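Local coordinates for protein thiol-activated cytolysin (Desulfobulbus propionicus, PDB 6NAL) that is probably released as a soluble toxin that binds cholesterol-rich membranes and assembles into large beta-barrel pores, as other cholesterol-dependent cytolysins do, at residues P73-A79 with E229-V235; G1-I7 with F212-W218; R242-F248 with V289-G295; R419-I425 with G448-V452. All coordinates share one frame; numbering follows the deposited sequence.

Contact 1: residues P73-A79 with E229-V235; sequences PGALLVA and EHPPLFV
L76, L77 and V78 pair with F234, L233 and P232 in antiparallel register, the two short strand axes approaching to 4.5 Å. This is a short antiparallel pairing within the large sheet of the cytolysin core: strand 76-78 lies against the beginning of the long strand 232-250, and strand 89-90 takes its other side. L77 and L233 form the hydrogen-bonded pair, with L233 N to L77 O at 2.7 Å and nearly straight (173°). L76-F234 and V78-P232 are the non-hydrogen-bonded pairs beside it. The backbone pairing runs on past the strand ends, through G74 N to V235 O at one side and A79 N to P231 O at the other.

On the face of L77 and L233, the L77 and V235 side chains slant across each other, L77 CD1 touching V235 CG2, while L233 bends its CD1 over the A79 backbone, 3.5 Å from A79 CA. On the face of L76 and F234, L76 CD2 reaches the edge of the F234 ring, 3.8 Å from F234 CD1. A chi1 of 175° swings this ring away from its own backbone N and back to G74, where F234 CE1 meets G74 CA. Strand 332-340 flanks strand 232-250, with V339 touching F234 and Y336 touching V235. The pairing ends at H230, whose ND1 donates to A79 O at 2.8 Å, with the acceptor in the imidazole plane.

Contact 2: residues G1-I7 with F212-W218; sequences GNNRALI and FAESTTW
R4 and E214 cross at a slant, the E214 chain passing over one face of the guanidinium with CG 3.7 Å above its plane. The arginine turns its NE side to the backbone of F212: NE and NH2 both donate to F212 O, at 3.0 and 2.8 Å, so one carbonyl receives a side-on, two-nitrogen grip. An extended chain from CG to NE carries the group that far. The E214 carboxylate runs on to G1, where OE2 makes a salt bridge with the terminal N, weak as a hydrogen bond.

N3 lies alongside T217, the two side chains pointing the same way, and its ND2 gives a nearly straight bond (173°) to E214 O in the amide plane. I7 splits its branches: CG2 comes obliquely to F212 CE2 at 3.9 Å, and CD1 reaches the T216 carbonyl. The L6 and W218 side chains cross at about a right angle, L6 CD2 touching W218 CB. A water joins N3 O to W218 N.

The contact seats the N-terminal helix 2-12 on the loop leading into helix 218-224, which T217 N-caps. D96 adds a salt bridge to R4 NH2, and L221 of helix 218-224 packs on F212.

Contact 3: residues R242-F248 with V289-G295; sequences RQIFLKF and VSIVVHG
R242 leaves its strand toward G295 at the far end of the neighbouring one, and most of its side chain runs past G295 O. CB lies 3.7 Å from G295 O, and CG comes closer to the same oxygen. CD still passes alongside it. The chain is extended from CG to NE, with CG anti to the backbone N (chi1 175°), and this course brings the guanidinium round so that NH1 donates to G295 O at 3.0 Å, close to the guanidinium plane and in the carbonyl plane. NH1 also sits 3.4 Å from V293 CG1, with CZ and NH2 a little farther from that methyl. Outside the pair, S297 OG is a second hydrogen-bond partner of NH1.

Beyond the arginine the strands run antiparallel at 165°. Q243, F245 and K247 face H294, V292 and S290 in hydrogen-bonded pairs. Side chains on this face include F245 and V292, which lie side by side with F245 CB 3.5 Å from V292 CG1. At its end a water accepts from K247 NZ and also bonds S290 OG, bridging the two side chains; S290 OG has a further bond to N302 OD1. On the opposite face L246 CG rests against I291 CG1 at 3.9 Å, and I244 and V293 point the same way.

Helix 309-320 covers the face of L246, I291 and V293, and helix 167-174 the face of F245 and V292. A long, twisted antiparallel sheet enclosed between helices is characteristic of the central core of the cholesterol-dependent cytolysins.

Contact 4: residues R419-I425 with G448-V452; sequences RGNARNI and GRALV
I425 and R449 form an antiparallel hydrogen-bonded pair, with I425 N to R449 O at 2.8 Å and R449 N to I425 O at 2.9 Å, the latter donor lying on a lone pair of the carbonyl. Because G448 and R449 both stand opposite I425, the pairing is a G1 beta bulge. It sits at the open end of the hairpin of strands 422-432 and 440-449, in the C-terminal beta-sandwich domain. G448 fills the first bulge position with a positive phi (70°), and the chain turns a corner there.

Past the bulge, L451 buries the most surface, laying its CD2 and CB against carbonyl oxygens. With L451 CG trans to N (chi1 -176°), the side chain extends CD2 back over the turn before strand 422-432. There CD2 comes within 3.3 Å of R419 O, and CB lies 3.6 Å from A422 O. I425 CD1 reaches the backbone of A450 and L451. N424 brings OD1 to 3.2 Å from G448 CA.

The next shell holds the turn itself. Residues R419 to A422 make a type I beta turn, closed by A422 N to R419 O. R419 and R423 make cation-pi contacts with F40 and Y363 respectively, and strand 378-389 flanks the segment, with W384 touching A422 and D385 weakly bonded to N424 ND2. Across the turn R423 folds back, its NH1 donating to G420 O at 2.8 Å with the acceptor in the guanidinium plane.

Overall arrangement
From the N terminus, helix 2-12 is met first, and contact 2 closes its long loop at 212-218. Contact 1 opens inside that loop at 73-79 and closes after it at 229-235, so the two cross; they also touch, through L76 and F212, with centres about 17 Å apart. Strand 232-250 then carries the chain from contact 1 to contact 3, in the same sheet, whose shorter, 40-residue excursion closes at 289-295. Contact 4 follows in series, about 80 Å between centres from contact 2. Contact 2 joins the N-terminal helix to the loop before helix 218-224, contacts 1 and 3 join strands of one sheet, and contact 4 ties two strands within the beta-sandwich domain.

Contact 1: residues P73-A79 with E229-V235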
# COMPACT_ATOMS: atom_id res chain seq x y z
N PRO A 73 2.43 -18.54 -44.70
CA PRO A 73 1.46 -17.63 -45.29
C PRO A 73 0.65 -18.35 -46.36
O PRO A 73 1.21 -18.99 -47.25
CB PRO A 73 2.33 -16.51 -45.89
CG PRO A 73 3.60 -16.59 -45.17
CD PRO A 73 3.80 -18.00 -44.67
N GLY A 74 -0.66 -18.21 -46.28
CA GLY A 74 -1.54 -18.89 -47.19
C GLY A 74 -1.89 -20.31 -46.81
O GLY A 74 -2.60 -20.99 -47.58
N ALA A 75 -1.40 -20.81 -45.68
CA ALA A 75 -1.88 -22.12 -45.22
C ALA A 75 -3.36 -22.02 -44.86
O ALA A 75 -3.91 -20.92 -44.69
CB ALA A 75 -1.09 -22.62 -44.00
N LEU A 76 -4.01 -23.18 -44.77
CA LEU A 76 -5.37 -23.29 -44.24
C LEU A 76 -5.37 -24.17 -43.00
O LEU A 76 -4.57 -25.11 -42.88
CB LEU A 76 -6.30 -23.86 -45.26
CG LEU A 76 -6.57 -22.96 -46.46
CD1 LEU A 76 -7.49 -23.82 -47.37
CD2 LEU A 76 -7.22 -21.67 -46.12
N LEU A 77 -6.24 -23.84 -42.06
CA LEU A 77 -6.28 -24.55 -40.80
C LEU A 77 -7.73 -24.76 -40.43
O LEU A 77 -8.59 -24.03 -40.93
CB LEU A 77 -5.62 -23.75 -39.67
CG LEU A 77 -4.15 -23.41 -39.84
CD1 LEU A 77 -3.78 -22.32 -38.82
CD2 LEU A 77 -3.31 -24.71 -39.65
N VAL A 78 -8.00 -25.72 -39.53
CA VAL A 78 -9.31 -25.79 -38.89
C VAL A 78 -9.24 -25.11 -37.52
O VAL A 78 -8.40 -25.44 -36.67
CB VAL A 78 -9.87 -27.24 -38.79
CG1 VAL A 78 -9.68 -28.01 -40.11
CG2 VAL A 78 -9.30 -28.02 -37.63
N ALA A 79 -10.11 -24.15 -37.30
CA ALA A 79 -10.09 -23.41 -36.04
C ALA A 79 -10.40 -24.37 -34.89
O ALA A 79 -11.25 -25.26 -35.00
CB ALA A 79 -11.11 -22.27 -36.08
N GLU A 229 -18.50 -25.72 -35.46
CA GLU A 229 -17.60 -25.61 -34.31
C GLU A 229 -16.13 -25.48 -34.72
O GLU A 229 -15.30 -25.10 -33.88
CB GLU A 229 -17.75 -26.82 -33.39
CG GLU A 229 -19.15 -26.99 -32.77
CD GLU A 229 -20.22 -27.44 -33.78
OE1 GLU A 229 -19.84 -27.87 -34.91
OE2 GLU A 229 -21.43 -27.35 -33.45
N HIS A 230 -15.77 -25.79 -35.96
CA HIS A 230 -14.38 -25.71 -36.40
C HIS A 230 -14.32 -25.11 -37.79
O HIS A 230 -13.97 -25.78 -38.76
CB HIS A 230 -13.76 -27.10 -36.31
CG HIS A 230 -13.81 -27.65 -34.93
ND1 HIS A 230 -12.93 -27.27 -33.93
CD2 HIS A 230 -14.67 -28.52 -34.35
CE1 HIS A 230 -13.22 -27.92 -32.82
NE2 HIS A 230 -14.27 -28.69 -33.05
N PRO A 231 -14.70 -23.85 -37.92
CA PRO A 231 -14.64 -23.18 -39.24
C PRO A 231 -13.22 -23.11 -39.77
O PRO A 231 -12.27 -23.27 -38.98
CB PRO A 231 -15.17 -21.77 -38.95
CG PRO A 231 -14.96 -21.58 -37.47
CD PRO A 231 -15.11 -22.95 -36.83
N PRO A 232 -13.05 -22.92 -41.08
CA PRO A 232 -11.70 -22.90 -41.65
C PRO A 232 -11.07 -21.55 -41.45
O PRO A 232 -11.74 -20.51 -41.49
CB PRO A 232 -11.94 -23.20 -43.14
CG PRO A 232 -13.29 -22.61 -43.40
CD PRO A 232 -14.08 -22.96 -42.15
N LEU A 233 -9.75 -21.57 -41.28
CA LEU A 233 -8.97 -20.35 -41.20
C LEU A 233 -7.89 -20.27 -42.28
O LEU A 233 -7.47 -21.28 -42.84
CB LEU A 233 -8.27 -20.23 -39.85
CG LEU A 233 -9.10 -20.38 -38.60
CD1 LEU A 233 -8.19 -20.77 -37.45
CD2 LEU A 233 -9.83 -19.12 -38.30
N PHE A 234 -7.42 -19.04 -42.49
CA PHE A 234 -6.45 -18.70 -43.52
C PHE A 234 -5.34 -17.86 -42.89
O PHE A 234 -5.59 -16.76 -42.38
CB PHE A 234 -7.18 -17.92 -44.63
CG PHE A 234 -6.30 -17.40 -45.71
CD1 PHE A 234 -5.99 -18.17 -46.79
CD2 PHE A 234 -5.84 -16.10 -45.68
CE1 PHE A 234 -5.17 -17.67 -47.79
CE2 PHE A 234 -5.08 -15.58 -46.70
CZ PHE A 234 -4.73 -16.37 -47.75
N VAL A 235 -4.11 -18.37 -42.93
CA VAL A 235 -2.95 -17.66 -42.44
C VAL A 235 -2.69 -16.48 -43.35
O VAL A 235 -2.17 -16.62 -44.47
CB VAL A 235 -1.75 -18.59 -42.33
CG1 VAL A 235 -0.59 -17.85 -41.75
CG2 VAL A 235 -2.07 -19.77 -41.43

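Contact 2: residues G1-I7 with F212-W218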
# COMPACT_ATOMS: atom_id res chain seq x y z
N GLY A 1 -16.09 -26.27 -62.06
CA GLY A 1 -16.50 -25.00 -61.47
C GLY A 1 -17.74 -25.14 -60.60
O GLY A 1 -18.14 -24.19 -59.88
N ASN A 2 -18.32 -26.34 -60.66
CA ASN A 2 -19.53 -26.71 -59.94
C ASN A 2 -19.26 -27.07 -58.48
O ASN A 2 -20.14 -26.94 -57.61
CB ASN A 2 -20.18 -27.90 -60.65
CG ASN A 2 -19.12 -28.96 -61.10
OD1 ASN A 2 -17.90 -28.74 -60.96
ND2 ASN A 2 -19.60 -30.08 -61.67
N ASN A 3 -18.05 -27.58 -58.19
CA ASN A 3 -17.71 -27.94 -56.82
C ASN A 3 -17.45 -26.70 -55.97
O ASN A 3 -17.84 -26.66 -54.81
CB ASN A 3 -16.50 -28.87 -56.80
CG ASN A 3 -16.79 -30.23 -57.39
OD1 ASN A 3 -17.91 -30.80 -57.25
ND2 ASN A 3 -15.79 -30.77 -58.05
N ARG A 4 -16.80 -25.68 -56.54
CA ARG A 4 -16.54 -24.45 -55.81
C ARG A 4 -17.83 -23.76 -55.42
O ARG A 4 -17.94 -23.19 -54.33
CB ARG A 4 -15.71 -23.50 -56.65
CG ARG A 4 -14.24 -23.82 -56.58
CD ARG A 4 -13.40 -22.70 -57.14
NE ARG A 4 -12.05 -23.20 -57.37
CZ ARG A 4 -11.27 -22.81 -58.37
NH1 ARG A 4 -11.71 -21.94 -59.26
NH2 ARG A 4 -10.05 -23.30 -58.49
N ALA A 5 -18.82 -23.79 -56.31
CA ALA A 5 -20.08 -23.13 -56.03
C ALA A 5 -20.80 -23.77 -54.86
O ALA A 5 -21.52 -23.08 -54.13
CB ALA A 5 -20.95 -23.13 -57.30
N LEU A 6 -20.61 -25.07 -54.65
CA LEU A 6 -21.17 -25.73 -53.46
C LEU A 6 -20.39 -25.34 -52.21
O LEU A 6 -20.98 -25.15 -51.13
CB LEU A 6 -21.15 -27.25 -53.65
CG LEU A 6 -21.53 -28.11 -52.43
CD1 LEU A 6 -22.98 -27.83 -52.05
CD2 LEU A 6 -21.32 -29.64 -52.66
N ILE A 7 -19.07 -25.21 -52.33
CA ILE A 7 -18.26 -24.81 -51.18
C ILE A 7 -18.60 -23.39 -50.76
O ILE A 7 -18.75 -23.12 -49.57
CB ILE A 7 -16.76 -24.98 -51.50
CG1 ILE A 7 -16.46 -26.49 -51.53
CG2 ILE A 7 -15.89 -24.30 -50.46
CD1 ILE A 7 -15.12 -26.83 -52.13
N PHE A 212 -9.51 -23.17 -53.23
CA PHE A 212 -9.43 -24.60 -53.45
C PHE A 212 -9.25 -24.94 -54.94
O PHE A 212 -9.70 -24.22 -55.83
CB PHE A 212 -10.66 -25.28 -52.88
CG PHE A 212 -10.85 -25.02 -51.40
CD1 PHE A 212 -9.99 -25.58 -50.48
CD2 PHE A 212 -11.87 -24.19 -50.95
CE1 PHE A 212 -10.16 -25.34 -49.11
CE2 PHE A 212 -12.06 -23.94 -49.59
CZ PHE A 212 -11.21 -24.53 -48.66
N ALA A 213 -8.52 -26.02 -55.19
CA ALA A 213 -8.50 -26.59 -56.54
C ALA A 213 -9.91 -27.01 -56.96
O ALA A 213 -10.77 -27.36 -56.14
CB ALA A 213 -7.56 -27.80 -56.59
N GLU A 214 -10.13 -26.99 -58.28
CA GLU A 214 -11.45 -27.31 -58.82
C GLU A 214 -11.91 -28.71 -58.45
O GLU A 214 -13.12 -28.94 -58.36
CB GLU A 214 -11.43 -27.16 -60.34
CG GLU A 214 -11.72 -25.74 -60.83
CD GLU A 214 -11.80 -25.64 -62.34
OE1 GLU A 214 -10.73 -25.56 -62.98
OE2 GLU A 214 -12.94 -25.65 -62.88
N SER A 215 -10.97 -29.63 -58.21
CA SER A 215 -11.31 -30.99 -57.82
C SER A 215 -11.84 -31.12 -56.40
O SER A 215 -12.47 -32.14 -56.09
CB SER A 215 -10.10 -31.91 -57.95
OG SER A 215 -8.92 -31.29 -57.48
N THR A 216 -11.56 -30.16 -55.53
CA THR A 216 -11.91 -30.26 -54.10
C THR A 216 -13.41 -30.04 -53.92
O THR A 216 -14.02 -29.21 -54.59
CB THR A 216 -11.13 -29.23 -53.26
OG1 THR A 216 -9.73 -29.53 -53.29
CG2 THR A 216 -11.58 -29.25 -51.80
N THR A 217 -14.00 -30.77 -53.01
CA THR A 217 -15.44 -30.67 -52.78
C THR A 217 -15.69 -30.34 -51.32
O THR A 217 -14.80 -30.46 -50.47
CB THR A 217 -16.16 -31.99 -53.12
OG1 THR A 217 -15.55 -33.05 -52.40
CG2 THR A 217 -16.08 -32.30 -54.61
N TRP A 218 -16.92 -29.93 -51.04
CA TRP A 218 -17.33 -29.68 -49.67
C TRP A 218 -17.05 -30.92 -48.83
O TRP A 218 -16.58 -30.82 -47.69
CB TRP A 218 -18.81 -29.30 -49.57
CG TRP A 218 -19.18 -29.06 -48.12
CD1 TRP A 218 -19.96 -29.84 -47.33
CD2 TRP A 218 -18.72 -27.99 -47.29
NE1 TRP A 218 -20.04 -29.32 -46.06
CE2 TRP A 218 -19.28 -28.19 -46.01
CE3 TRP A 218 -17.90 -26.88 -47.50
CZ2 TRP A 218 -19.04 -27.33 -44.94
CZ3 TRP A 218 -17.68 -26.01 -46.43
CH2 TRP A 218 -18.24 -26.25 -45.17
O HOH W 1 -18.01 -29.19 -53.53

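Contact 3: residues R242-F248 with V289-G295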
# COMPACT_ATOMS: atom_id res chain seq x y z
N ARG A 242 13.96 -12.27 -34.88
CA ARG A 242 14.90 -12.72 -33.87
C ARG A 242 14.34 -12.40 -32.49
O ARG A 242 13.73 -11.36 -32.28
CB ARG A 242 16.24 -12.02 -34.05
CG ARG A 242 17.30 -12.29 -33.01
CD ARG A 242 18.61 -11.59 -33.50
NE ARG A 242 19.66 -11.51 -32.50
CZ ARG A 242 20.51 -12.49 -32.23
NH1 ARG A 242 20.41 -13.62 -32.91
NH2 ARG A 242 21.48 -12.34 -31.32
N GLN A 243 14.68 -13.22 -31.53
CA GLN A 243 14.05 -13.16 -30.23
C GLN A 243 15.09 -13.61 -29.22
O GLN A 243 15.78 -14.61 -29.42
CB GLN A 243 12.78 -14.02 -30.24
CG GLN A 243 11.70 -13.57 -29.34
CD GLN A 243 10.35 -14.13 -29.72
OE1 GLN A 243 9.33 -13.50 -29.45
NE2 GLN A 243 10.31 -15.31 -30.32
N ILE A 244 15.20 -12.85 -28.16
CA ILE A 244 16.05 -13.16 -27.03
C ILE A 244 15.20 -13.16 -25.76
O ILE A 244 14.47 -12.20 -25.48
CB ILE A 244 17.19 -12.13 -26.90
CG1 ILE A 244 17.93 -12.09 -28.24
CG2 ILE A 244 18.04 -12.49 -25.72
CD1 ILE A 244 18.85 -10.91 -28.37
N PHE A 245 15.34 -14.22 -24.98
CA PHE A 245 14.68 -14.33 -23.69
C PHE A 245 15.73 -14.40 -22.61
O PHE A 245 16.69 -15.15 -22.76
CB PHE A 245 13.82 -15.60 -23.62
CG PHE A 245 12.56 -15.51 -24.41
CD1 PHE A 245 12.52 -15.94 -25.71
CD2 PHE A 245 11.41 -15.01 -23.83
CE1 PHE A 245 11.34 -15.87 -26.44
CE2 PHE A 245 10.23 -14.93 -24.54
CZ PHE A 245 10.19 -15.36 -25.85
N LEU A 246 15.54 -13.65 -21.52
CA LEU A 246 16.37 -13.76 -20.32
C LEU A 246 15.50 -14.15 -19.13
O LEU A 246 14.60 -13.41 -18.74
CB LEU A 246 17.06 -12.44 -20.01
CG LEU A 246 18.29 -12.09 -20.82
CD1 LEU A 246 17.73 -11.40 -22.03
CD2 LEU A 246 19.21 -11.26 -20.00
N LYS A 247 15.82 -15.28 -18.51
CA LYS A 247 15.06 -15.78 -17.38
C LYS A 247 15.90 -15.58 -16.13
O LYS A 247 17.04 -16.04 -16.06
CB LYS A 247 14.71 -17.25 -17.57
CG LYS A 247 13.95 -17.82 -16.40
CD LYS A 247 13.47 -19.25 -16.72
CE LYS A 247 13.92 -20.23 -15.63
NZ LYS A 247 15.40 -20.20 -15.51
N PHE A 248 15.34 -14.88 -15.14
CA PHE A 248 15.98 -14.67 -13.85
C PHE A 248 15.18 -15.43 -12.79
O PHE A 248 13.99 -15.19 -12.63
CB PHE A 248 16.04 -13.20 -13.48
CG PHE A 248 16.68 -12.33 -14.49
CD1 PHE A 248 15.97 -11.82 -15.56
CD2 PHE A 248 18.02 -11.98 -14.37
CE1 PHE A 248 16.59 -11.01 -16.50
CE2 PHE A 248 18.62 -11.15 -15.28
CZ PHE A 248 17.91 -10.68 -16.35
N VAL A 289 20.84 -16.78 -14.05
CA VAL A 289 20.45 -16.25 -15.36
C VAL A 289 20.46 -17.38 -16.39
O VAL A 289 21.37 -18.20 -16.42
CB VAL A 289 21.37 -15.11 -15.80
CG1 VAL A 289 20.82 -14.46 -17.06
CG2 VAL A 289 21.57 -14.10 -14.69
N SER A 290 19.43 -17.40 -17.23
CA SER A 290 19.35 -18.32 -18.35
C SER A 290 18.95 -17.50 -19.55
O SER A 290 18.20 -16.55 -19.41
CB SER A 290 18.33 -19.40 -18.13
OG SER A 290 18.82 -20.24 -17.12
N ILE A 291 19.45 -17.88 -20.72
CA ILE A 291 19.23 -17.11 -21.94
C ILE A 291 19.02 -18.03 -23.12
O ILE A 291 19.76 -19.00 -23.31
CB ILE A 291 20.40 -16.17 -22.24
CG1 ILE A 291 20.60 -15.23 -21.07
CG2 ILE A 291 20.13 -15.46 -23.50
CD1 ILE A 291 21.77 -14.32 -21.30
N VAL A 292 18.06 -17.69 -23.93
CA VAL A 292 17.84 -18.39 -25.17
C VAL A 292 17.74 -17.36 -26.28
O VAL A 292 17.07 -16.34 -26.16
CB VAL A 292 16.59 -19.30 -25.11
CG1 VAL A 292 15.44 -18.51 -24.73
CG2 VAL A 292 16.32 -19.94 -26.44
N VAL A 293 18.42 -17.66 -27.38
CA VAL A 293 18.48 -16.79 -28.54
C VAL A 293 17.96 -17.59 -29.74
O VAL A 293 18.42 -18.70 -30.00
CB VAL A 293 19.91 -16.29 -28.77
CG1 VAL A 293 19.99 -15.62 -30.16
CG2 VAL A 293 20.38 -15.33 -27.63
N HIS A 294 17.04 -17.00 -30.49
CA HIS A 294 16.27 -17.73 -31.50
C HIS A 294 16.11 -16.82 -32.72
O HIS A 294 15.66 -15.68 -32.59
CB HIS A 294 14.92 -18.14 -30.88
CG HIS A 294 14.03 -18.94 -31.78
ND1 HIS A 294 12.66 -18.80 -31.79
CD2 HIS A 294 14.32 -19.89 -32.69
CE1 HIS A 294 12.14 -19.61 -32.69
NE2 HIS A 294 13.13 -20.28 -33.26
N GLY A 295 16.56 -17.30 -33.89
CA GLY A 295 16.49 -16.50 -35.09
C GLY A 295 17.79 -15.75 -35.34
O GLY A 295 18.29 -15.05 -34.46
O HOH W 2 17.46 -19.03 -14.60

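Contact 4: residues R419-I425 with G448-V452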
# COMPACT_ATOMS: atom_id res chain seq x y z
N ARG A 419 12.64 -2.80 16.84
CA ARG A 419 12.52 -3.58 15.62
C ARG A 419 11.64 -2.85 14.63
O ARG A 419 10.99 -1.87 14.93
CB ARG A 419 11.96 -4.95 15.94
CG ARG A 419 12.84 -5.65 16.96
CD ARG A 419 12.59 -7.14 17.01
NE ARG A 419 11.26 -7.42 17.54
CZ ARG A 419 10.69 -8.61 17.48
NH1 ARG A 419 11.35 -9.62 16.93
NH2 ARG A 419 9.47 -8.80 17.98
N GLY A 420 11.67 -3.33 13.39
CA GLY A 420 11.02 -2.68 12.27
C GLY A 420 9.50 -2.64 12.35
O GLY A 420 8.88 -1.92 11.56
N ASN A 421 8.90 -3.39 13.27
CA ASN A 421 7.47 -3.26 13.49
C ASN A 421 7.09 -2.07 14.38
O ASN A 421 5.89 -1.85 14.61
CB ASN A 421 6.94 -4.57 14.07
CG ASN A 421 7.53 -4.90 15.41
OD1 ASN A 421 8.69 -4.59 15.71
ND2 ASN A 421 6.74 -5.56 16.24
N ALA A 422 8.01 -1.24 14.83
CA ALA A 422 7.63 -0.11 15.67
C ALA A 422 7.37 1.14 14.83
O ALA A 422 8.18 1.48 13.97
CB ALA A 422 8.73 0.16 16.69
N ARG A 423 6.25 1.81 15.09
CA ARG A 423 5.85 3.03 14.41
C ARG A 423 5.52 4.11 15.43
O ARG A 423 5.34 3.85 16.63
CB ARG A 423 4.60 2.87 13.55
CG ARG A 423 4.46 1.60 12.80
CD ARG A 423 5.03 1.75 11.38
NE ARG A 423 4.59 0.62 10.55
CZ ARG A 423 5.32 -0.45 10.33
NH1 ARG A 423 6.55 -0.50 10.83
NH2 ARG A 423 4.84 -1.46 9.59
N ASN A 424 5.33 5.34 14.92
CA ASN A 424 4.60 6.39 15.66
C ASN A 424 5.30 6.77 16.97
O ASN A 424 4.71 6.84 18.04
CB ASN A 424 3.17 5.91 15.91
CG ASN A 424 2.23 7.04 16.18
OD1 ASN A 424 2.62 8.20 16.17
ND2 ASN A 424 0.96 6.70 16.45
N ILE A 425 6.60 7.05 16.84
CA ILE A 425 7.45 7.28 17.99
C ILE A 425 7.14 8.64 18.56
O ILE A 425 7.07 9.64 17.84
CB ILE A 425 8.93 7.21 17.59
CG1 ILE A 425 9.43 5.78 17.46
CG2 ILE A 425 9.75 7.84 18.62
CD1 ILE A 425 8.81 5.04 16.34
N GLY A 448 4.60 11.35 16.82
CA GLY A 448 4.29 10.85 15.49
C GLY A 448 5.48 10.74 14.58
O GLY A 448 5.32 10.82 13.36
N ARG A 449 6.66 10.54 15.12
CA ARG A 449 7.83 10.41 14.28
C ARG A 449 8.01 8.97 13.81
O ARG A 449 7.45 8.02 14.36
CB ARG A 449 9.09 10.89 15.02
CG ARG A 449 9.06 12.37 15.46
CD ARG A 449 8.73 13.29 14.32
NE ARG A 449 9.38 14.61 14.36
CZ ARG A 449 8.84 15.69 14.93
NH1 ARG A 449 7.66 15.61 15.57
NH2 ARG A 449 9.46 16.86 14.88
N ALA A 450 8.81 8.84 12.77
CA ALA A 450 9.09 7.59 12.09
C ALA A 450 10.29 6.90 12.70
O ALA A 450 11.17 7.54 13.30
CB ALA A 450 9.40 7.86 10.63
N LEU A 451 10.34 5.60 12.54
CA LEU A 451 11.50 4.82 12.93
C LEU A 451 12.57 5.02 11.87
O LEU A 451 12.39 4.64 10.72
CB LEU A 451 11.14 3.35 13.06
CG LEU A 451 12.25 2.45 13.57
CD1 LEU A 451 12.69 2.83 14.95
CD2 LEU A 451 11.75 1.01 13.53
N VAL A 452 13.68 5.63 12.27
CA VAL A 452 14.84 5.83 11.41
C VAL A 452 15.98 5.04 12.03
O VAL A 452 15.86 4.55 13.17
CB VAL A 452 15.15 7.32 11.28
CG1 VAL A 452 13.90 8.10 10.76
CG2 VAL A 452 15.60 7.88 12.61